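Local coordinates for LysR family transcriptional regulator (Vibrio vulnificus, PDB 5X0O), which probably binds specific DNA sequences to regulate transcription, the part present here being its LysR-type regulatory domain, treated with cumene hydroperoxide, at the interface of chains A and B. Sequence-based numbering; all coordinates share one arbitrary frame. Chains: chain A/B, LysR family transcriptional regulator.

The interface of chains A and B. Residues chain A 7-8, 36-39; chain B 128-130.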
# COMPACT_ATOMS: atom_id res chain seq x y z
N GLY A 7 -21.22 1.27 16.98
CA GLY A 7 -20.00 0.99 17.72
C GLY A 7 -18.72 1.37 17.01
O GLY A 7 -17.63 1.13 17.55
N LYS A 8 -18.81 1.96 15.82
CA LYS A 8 -17.63 2.28 15.02
C LYS A 8 -17.94 3.46 14.12
O LYS A 8 -19.09 3.90 14.00
CB LYS A 8 -17.20 1.08 14.17
CG LYS A 8 -18.11 0.84 12.97
CD LYS A 8 -18.07 -0.61 12.51
CE LYS A 8 -19.13 -0.91 11.46
NZ LYS A 8 -20.49 -0.93 12.04
N ILE A 36 -13.32 5.86 20.73
CA ILE A 36 -13.94 5.75 19.42
C ILE A 36 -13.18 4.72 18.59
O ILE A 36 -11.95 4.69 18.57
CB ILE A 36 -13.97 7.12 18.72
CG1 ILE A 36 -14.73 8.13 19.58
CG2 ILE A 36 -14.60 7.01 17.34
CD1 ILE A 36 -15.07 9.42 18.86
N ASN A 37 -13.93 3.85 17.92
CA ASN A 37 -13.37 2.85 17.03
C ASN A 37 -13.57 3.28 15.58
O ASN A 37 -14.61 3.84 15.23
CB ASN A 37 -14.00 1.48 17.25
CG ASN A 37 -14.03 1.07 18.71
OD1 ASN A 37 -12.99 0.73 19.29
ND2 ASN A 37 -15.21 1.11 19.31
N ILE A 38 -12.56 3.02 14.75
CA ILE A 38 -12.56 3.43 13.35
C ILE A 38 -12.42 2.19 12.48
O ILE A 38 -11.57 1.33 12.75
CB ILE A 38 -11.44 4.44 13.07
CG1 ILE A 38 -11.84 5.83 13.58
CG2 ILE A 38 -11.11 4.48 11.58
CD1 ILE A 38 -10.84 6.91 13.25
N GLU A 39 -13.25 2.09 11.45
CA GLU A 39 -13.14 1.05 10.43
C GLU A 39 -12.86 1.74 9.10
O GLU A 39 -13.70 2.48 8.59
CB GLU A 39 -14.41 0.20 10.37
CG GLU A 39 -14.14 -1.30 10.42
CD GLU A 39 -15.30 -2.11 10.99
OE1 GLU A 39 -15.42 -2.21 12.24
OE2 GLU A 39 -16.10 -2.64 10.19
N ARG B 128 -13.37 -6.41 18.48
CA ARG B 128 -13.30 -5.24 17.63
C ARG B 128 -12.07 -4.43 17.98
O ARG B 128 -11.83 -4.12 19.15
CB ARG B 128 -14.56 -4.39 17.78
CG ARG B 128 -14.58 -3.18 16.86
CD ARG B 128 -15.38 -2.03 17.46
NE ARG B 128 -16.68 -2.47 17.95
CZ ARG B 128 -17.76 -2.62 17.19
NH1 ARG B 128 -17.69 -2.37 15.89
NH2 ARG B 128 -18.90 -3.03 17.73
N GLY B 129 -11.26 -4.11 16.97
CA GLY B 129 -10.10 -3.30 17.21
C GLY B 129 -10.45 -1.83 17.40
O GLY B 129 -11.51 -1.37 17.00
N ARG B 130 -9.54 -1.11 18.04
CA ARG B 130 -9.65 0.35 18.05
C ARG B 130 -9.58 0.89 16.63
O ARG B 130 -10.34 1.79 16.26
CB ARG B 130 -8.55 0.95 18.93
CG ARG B 130 -8.50 2.48 18.91
CD ARG B 130 -7.08 2.99 19.13
NE ARG B 130 -7.07 4.30 19.78
CZ ARG B 130 -6.33 4.59 20.85
NH1 ARG B 130 -5.56 3.66 21.39
NH2 ARG B 130 -6.38 5.80 21.39
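With CG anti to the backbone N and a bend at chi3, the arm of B:Arg128 reaches chain A and brings one guanidinium face under the A:Gly7 carbonyl. The A:Asn37 side chain crosses this arm at about a right angle, yet its amide lies only 25° from parallel to the guanidinium. Its CG is anti to the carbonyl carbon and beside the backbone N (chi1 -50°), which turns the amide toward A:Gly7 O and the arginine arm. The touch is between the aliphatic part of the arginine and the amide: CD of B:Arg128 lies 3.6 Å from CG of A:Asn37. Beyond it, the A:Gly7 carbonyl oxygen sits over the guanidinium face, offset toward the rim, as a contact and not a hydrogen bond, with NE of B:Arg128 3.7 Å from that O. The same oxygen accepts a hydrogen bond from ND2 of A:Asn37 at 3.0 Å, which helps hold the rotation of the amide. Carboxylate OE1 of A:Glu39 stands 4.3 Å from NH1 of B:Arg128, too far for a salt bridge, though its charge may still favour the arginine here.

The patch joins the loops leading into strands 9-14 and 38-43 of chain A, with the first residues of the latter, to the loop before strand 131-133 of chain B; its twin recurs across the two-fold axis of a possibly biological dimer. A backbone hydrogen bond ties the other end: N of A:Ile38 donates to the carbonyl O of B:Arg130 at 3.0 Å, the donor tilted 22° from the carbonyl plane.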